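Local coordinates for kinesin-like protein (Caenorhabditis elegans, PDB 5X3E), which probably couples ATP hydrolysis to force on microtubules as a kinesin-6 motor, captured here without nucleotide in its motor domain, at residues V96-S101 and E202-S207; D103-L108 and L146-N151. One frame throughout, in Å; residues are numbered along the deposited sequence.

From the N terminus, helix 93-109 supplies the first half of both contacts: V96-S101 for contact 1, then D103-L108 for contact 2. The chain next runs through strand 114-119 and the short helix 126-130 to helix 141-152, where contact 2 closes the shorter loop by laying L146-N151 beside the end of the first helix. Contact 1 closes later, after helix 175-187, when the loop E202-S207 returns to the start of helix 93-109, so contact 2 lies within its span. Their centres are 7 Å apart. Asn151 ND2 meets Glu202 O at 2.8 Å, a probable hydrogen bond that ties the late loop to helix 141-152. Both helices pack against the central sheet.

Contact 1 of 2, residues V96-S101 and E202-S207; sequences VFERTS and EAIKLS. With SO4 (sulfate ion), chain T; SO4 (sulfate ion), chain Q.
Ile204 reaches from the loop E202-S207 to helix segment V96-S101, its CD1 standing at the edge of the Phe97 ring, 4.4 Å from CE2. The same methyl lies 4.1 Å from Glu98 OE2, where the two side chains cross obliquely. Ile204 arrives extended, with CG1 anti to its carbonyl carbon (chi1 -70°) and CD1 carried straight outward (chi2 -179°). Glu202 OE2 stays 4.4 Å from Phe97 CD2 and makes its salt bridge with Arg144. The contact is sparse: one apolar pair, Phe97 with Ile204, edged by two carboxylates.

Two sulfates, probably from the crystallisation liquor, mark the flanks. Ser207 N donates an almost straight bond (177°) to O4 of the chain T sulfate at 2.7 Å, and Ser207 OG joins the same oxygen at 3.1 Å. On the helix, the edge of the Arg99 guanidinium faces the chain Q sulfate, NE making only weak bonds, while NH2 forms a salt bridge with Glu37. A leucine in place of Arg99 would probably leave the Glu37 carboxylate without this cation and the sulfate without its weak hold.

Farther out, Leu206 N bonds to Ser152 OG and Glu202 N to Asp147 OD2, pinning the loop to helix 141-152. Phe97 packs on Arg144, Thr145 and Val148 of that helix, while Thr100 and Ser101 touch Leu116 of strand 114-119.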
loop_
_atom_site.group_PDB
_atom_site.type_symbol
_atom_site.label_atom_id
_atom_site.label_comp_id
_atom_site.label_asym_id
_atom_site.label_seq_id
_atom_site.Cartn_x
_atom_site.Cartn_y
_atom_site.Cartn_z
ATOM N N VAL A 96 13.175 1.778 -9.362
ATOM C CA VAL A 96 11.793 2.098 -9.015
ATOM C C VAL A 96 11.642 2.226 -7.506
ATOM O O VAL A 96 11.107 3.219 -7.004
ATOM C CB VAL A 96 10.833 1.039 -9.584
ATOM C CG1 VAL A 96 9.426 1.249 -9.028
ATOM C CG2 VAL A 96 10.815 1.110 -11.091
ATOM N N PHE A 97 12.141 1.236 -6.763
ATOM C CA PHE A 97 11.946 1.202 -5.315
ATOM C C PHE A 97 12.491 2.459 -4.638
ATOM O O PHE A 97 11.820 3.056 -3.787
ATOM C CB PHE A 97 12.603 -0.050 -4.736
ATOM C CG PHE A 97 12.704 -0.040 -3.244
ATOM C CD1 PHE A 97 11.565 -0.140 -2.460
ATOM C CD2 PHE A 97 13.937 0.075 -2.621
ATOM C CE1 PHE A 97 11.654 -0.129 -1.078
ATOM C CE2 PHE A 97 14.033 0.085 -1.244
ATOM C CZ PHE A 97 12.891 -0.019 -0.471
ATOM N N GLU A 98 13.708 2.876 -4.993
ATOM C CA GLU A 98 14.280 4.063 -4.360
ATOM C C GLU A 98 13.492 5.322 -4.707
ATOM O O GLU A 98 13.307 6.199 -3.859
ATOM C CB GLU A 98 15.745 4.229 -4.756
ATOM C CG GLU A 98 16.632 3.065 -4.362
ATOM C CD GLU A 98 18.099 3.382 -4.546
ATOM O OE1 GLU A 98 18.446 4.584 -4.535
ATOM O OE2 GLU A 98 18.901 2.436 -4.705
ATOM N N ARG A 99 13.042 5.437 -5.955
ATOM C CA ARG A 99 12.328 6.624 -6.411
ATOM C C ARG A 99 10.868 6.638 -5.965
ATOM O O ARG A 99 10.241 7.704 -5.947
ATOM C CB ARG A 99 12.445 6.709 -7.940
ATOM C CG ARG A 99 11.859 7.953 -8.583
ATOM C CD ARG A 99 12.280 9.208 -7.860
ATOM N NE ARG A 99 11.631 10.391 -8.413
ATOM C CZ ARG A 99 10.388 10.764 -8.124
ATOM N NH1 ARG A 99 9.650 10.041 -7.291
ATOM N NH2 ARG A 99 9.880 11.862 -8.670
ATOM N N THR A 100 10.333 5.488 -5.567
ATOM C CA THR A 100 8.922 5.312 -5.266
ATOM C C THR A 100 8.629 5.106 -3.785
ATOM O O THR A 100 7.573 5.536 -3.314
ATOM C CB THR A 100 8.381 4.128 -6.090
ATOM O OG1 THR A 100 8.154 4.553 -7.439
ATOM C CG2 THR A 100 7.121 3.585 -5.554
ATOM N N SER A 101 9.553 4.505 -3.024
ATOM C CA SER A 101 9.248 4.046 -1.675
ATOM C C SER A 101 10.141 4.600 -0.570
ATOM O O SER A 101 9.705 4.617 0.586
ATOM C CB SER A 101 9.317 2.514 -1.615
ATOM O OG SER A 101 8.536 1.939 -2.641
ATOM N N GLU A 202 16.800 -6.800 0.525
ATOM C CA GLU A 202 17.390 -5.470 0.443
ATOM C C GLU A 202 18.244 -5.200 1.674
ATOM O O GLU A 202 17.819 -5.449 2.806
ATOM C CB GLU A 202 16.307 -4.402 0.316
ATOM C CG GLU A 202 15.956 -4.044 -1.112
ATOM C CD GLU A 202 17.017 -3.199 -1.779
ATOM O OE1 GLU A 202 17.915 -2.705 -1.068
ATOM O OE2 GLU A 202 16.958 -3.040 -3.017
ATOM N N ALA A 203 19.457 -4.692 1.453
ATOM C CA ALA A 203 20.374 -4.378 2.535
ATOM C C ALA A 203 20.315 -2.916 2.958
ATOM O O ALA A 203 20.889 -2.568 3.997
ATOM C CB ALA A 203 21.810 -4.737 2.137
ATOM N N ILE A 204 19.640 -2.064 2.181
ATOM C CA ILE A 204 19.556 -0.635 2.471
ATOM C C ILE A 204 19.070 -0.409 3.896
ATOM O O ILE A 204 18.088 -1.018 4.339
ATOM C CB ILE A 204 18.623 0.055 1.458
ATOM C CG1 ILE A 204 19.257 0.105 0.069
ATOM C CG2 ILE A 204 18.281 1.462 1.914
ATOM C CD1 ILE A 204 18.386 0.803 -0.968
ATOM N N LYS A 205 19.765 0.465 4.623
ATOM C CA LYS A 205 19.338 0.924 5.941
ATOM C C LYS A 205 19.176 2.434 5.889
ATOM O O LYS A 205 20.139 3.157 5.609
ATOM C CB LYS A 205 20.328 0.525 7.038
ATOM C CG LYS A 205 20.637 -0.962 7.080
ATOM C CD LYS A 205 20.864 -1.445 8.506
ATOM C CE LYS A 205 20.915 -2.968 8.565
ATOM N NZ LYS A 205 20.664 -3.493 9.938
ATOM N N LEU A 206 17.958 2.905 6.133
ATOM C CA LEU A 206 17.679 4.330 6.207
ATOM C C LEU A 206 17.798 4.810 7.646
ATOM O O LEU A 206 17.588 4.049 8.595
ATOM C CB LEU A 206 16.276 4.640 5.674
ATOM C CG LEU A 206 15.947 4.150 4.263
ATOM C CD1 LEU A 206 14.516 4.520 3.908
ATOM C CD2 LEU A 206 16.935 4.733 3.259
ATOM N N SER A 207 18.134 6.082 7.803
ATOM C CA SER A 207 18.179 6.687 9.124
ATOM C C SER A 207 16.935 7.542 9.342
ATOM O O SER A 207 16.250 7.940 8.396
ATOM C CB SER A 207 19.428 7.550 9.288
ATOM O OG SER A 207 19.335 8.680 8.445
HETATM S S SO4 T . 19.425 7.852 4.396
HETATM O O1 SO4 T . 20.176 6.644 4.062
HETATM O O2 SO4 T . 20.357 8.965 4.564
HETATM O O3 SO4 T . 18.479 8.157 3.325
HETATM O O4 SO4 T . 18.697 7.645 5.644
HETATM S S SO4 Q . 14.652 11.704 -10.291
HETATM O O1 SO4 Q . 14.370 10.272 -10.393
HETATM O O2 SO4 Q . 15.655 12.073 -11.287
HETATM O O3 SO4 Q . 13.426 12.471 -10.516
HETATM O O4 SO4 Q . 15.171 12.002 -8.959
#

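Contact 2 of 2, residues D103-L108 and L146-N151; sequences DLILNL and LDVIFN
Ile105 and Ile149 mark the closest backbone approach, their CA atoms 6.7 Å apart, between two helical segments that run in roughly the same direction. The axes of D103-L108 and L146-N151 cross at -38° and approach to 10.6 Å, a separation bridged wholly by aliphatic side chains. Ile105 uses both of its branches. Its CD1 meets Val148 CG1 at 3.7 Å, the two side chains crossing at about a right angle, while its CG2 rests 3.9 Å from Ile149 CG1. With CG1 anti to the carbonyl carbon (chi1 -60°) and CG2 anti to the backbone N, the two arms part toward successive residues of the other helix. One turn on, Leu108 CD2 comes within 3.7 Å of Ile149 CD1, so that the CG1-CD1 arm of Ile149 is touched by both Ile105 and Leu108.

All four touching residues are buried. Leu206 packs on Ile105 and Val148 from the late loop, and strand 296-307 receives Leu108 on Leu303 and Ile149 on Ile301. This is helix-helix packing against the central sheet, characteristic of the layered alpha/beta fold of kinesin motor domains and their P-loop NTPase relatives.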
loop_
_atom_site.group_PDB
_atom_site.type_symbol
_atom_site.label_atom_id
_atom_site.label_comp_id
_atom_site.label_asym_id
_atom_site.label_seq_id
_atom_site.Cartn_x
_atom_site.Cartn_y
_atom_site.Cartn_z
ATOM N N ASP A 103 11.196 7.592 0.294
ATOM C CA ASP A 103 10.669 8.753 1.007
ATOM C C ASP A 103 9.417 8.405 1.809
ATOM O O ASP A 103 9.118 9.070 2.807
ATOM C CB ASP A 103 10.386 9.901 0.031
ATOM C CG ASP A 103 9.283 9.576 -0.965
ATOM O OD1 ASP A 103 8.660 10.523 -1.490
ATOM O OD2 ASP A 103 9.027 8.377 -1.213
ATOM N N LEU A 104 8.673 7.378 1.394
ATOM C CA LEU A 104 7.539 6.934 2.199
ATOM C C LEU A 104 8.014 6.236 3.465
ATOM O O LEU A 104 7.421 6.410 4.536
ATOM C CB LEU A 104 6.632 6.007 1.387
ATOM C CG LEU A 104 6.197 6.516 0.013
ATOM C CD1 LEU A 104 5.156 5.592 -0.611
ATOM C CD2 LEU A 104 5.698 7.955 0.093
ATOM N N ILE A 105 9.079 5.436 3.363
ATOM C CA ILE A 105 9.629 4.802 4.557
ATOM C C ILE A 105 10.211 5.849 5.495
ATOM O O ILE A 105 10.046 5.767 6.717
ATOM C CB ILE A 105 10.676 3.746 4.181
ATOM C CG1 ILE A 105 10.051 2.653 3.308
ATOM C CG2 ILE A 105 11.277 3.160 5.443
ATOM C CD1 ILE A 105 11.082 1.714 2.687
ATOM N N LEU A 106 10.889 6.857 4.942
ATOM C CA LEU A 106 11.359 7.955 5.776
ATOM C C LEU A 106 10.189 8.640 6.475
ATOM O O LEU A 106 10.298 9.037 7.642
ATOM C CB LEU A 106 12.158 8.952 4.936
ATOM C CG LEU A 106 13.494 8.435 4.397
ATOM C CD1 LEU A 106 14.129 9.443 3.447
ATOM C CD2 LEU A 106 14.441 8.091 5.538
ATOM N N ASN A 107 9.062 8.789 5.773
ATOM C CA ASN A 107 7.848 9.285 6.416
ATOM C C ASN A 107 7.438 8.391 7.579
ATOM O O ASN A 107 7.171 8.874 8.686
ATOM C CB ASN A 107 6.714 9.382 5.394
ATOM C CG ASN A 107 6.550 10.776 4.837
ATOM O OD1 ASN A 107 6.802 11.766 5.524
ATOM N ND2 ASN A 107 6.125 10.865 3.584
ATOM N N LEU A 108 7.404 7.074 7.346
ATOM C CA LEU A 108 7.000 6.131 8.387
ATOM C C LEU A 108 7.854 6.282 9.641
ATOM O O LEU A 108 7.332 6.257 10.762
ATOM C CB LEU A 108 7.090 4.702 7.854
ATOM C CG LEU A 108 6.604 3.578 8.772
ATOM C CD1 LEU A 108 5.094 3.574 8.830
ATOM C CD2 LEU A 108 7.123 2.230 8.294
ATOM N N LEU A 146 9.450 -3.896 3.086
ATOM C CA LEU A 146 9.528 -4.642 4.338
ATOM C C LEU A 146 10.972 -4.822 4.786
ATOM O O LEU A 146 11.282 -4.681 5.975
ATOM C CB LEU A 146 8.851 -6.004 4.192
ATOM C CG LEU A 146 7.334 -6.034 4.023
ATOM C CD1 LEU A 146 6.883 -7.435 3.601
ATOM C CD2 LEU A 146 6.647 -5.588 5.316
ATOM N N ASP A 147 11.864 -5.154 3.848
ATOM C CA ASP A 147 13.284 -5.286 4.170
ATOM C C ASP A 147 13.831 -4.001 4.774
ATOM O O ASP A 147 14.419 -4.010 5.861
ATOM C CB ASP A 147 14.075 -5.648 2.910
ATOM C CG ASP A 147 13.926 -7.101 2.517
ATOM O OD1 ASP A 147 13.731 -7.949 3.414
ATOM O OD2 ASP A 147 14.016 -7.393 1.304
ATOM N N VAL A 148 13.640 -2.881 4.078
ATOM C CA VAL A 148 14.242 -1.621 4.495
ATOM C C VAL A 148 13.659 -1.148 5.822
ATOM O O VAL A 148 14.386 -0.613 6.672
ATOM C CB VAL A 148 14.076 -0.577 3.380
ATOM C CG1 VAL A 148 14.462 0.794 3.875
ATOM C CG2 VAL A 148 14.925 -0.973 2.183
ATOM N N ILE A 149 12.344 -1.308 6.014
ATOM C CA ILE A 149 11.729 -0.954 7.294
ATOM C C ILE A 149 12.417 -1.695 8.432
ATOM O O ILE A 149 12.895 -1.085 9.396
ATOM C CB ILE A 149 10.212 -1.233 7.275
ATOM C CG1 ILE A 149 9.476 -0.188 6.433
ATOM C CG2 ILE A 149 9.635 -1.255 8.693
ATOM C CD1 ILE A 149 8.055 -0.586 6.102
ATOM N N PHE A 150 12.487 -3.024 8.334
ATOM C CA PHE A 150 13.095 -3.800 9.410
ATOM C C PHE A 150 14.585 -3.526 9.540
ATOM O O PHE A 150 15.138 -3.652 10.637
ATOM C CB PHE A 150 12.837 -5.288 9.191
ATOM C CG PHE A 150 11.474 -5.722 9.620
ATOM C CD1 PHE A 150 11.231 -6.064 10.939
ATOM C CD2 PHE A 150 10.429 -5.761 8.718
ATOM C CE1 PHE A 150 9.976 -6.454 11.344
ATOM C CE2 PHE A 150 9.169 -6.150 9.116
ATOM C CZ PHE A 150 8.942 -6.499 10.432
ATOM N N ASN A 151 15.250 -3.153 8.442
ATOM C CA ASN A 151 16.646 -2.735 8.532
ATOM C C ASN A 151 16.796 -1.410 9.269
ATOM O O ASN A 151 17.798 -1.197 9.960
ATOM C CB ASN A 151 17.257 -2.616 7.136
ATOM C CG ASN A 151 17.336 -3.944 6.424
ATOM O OD1 ASN A 151 17.226 -5.001 7.048
ATOM N ND2 ASN A 151 17.533 -3.902 5.108
#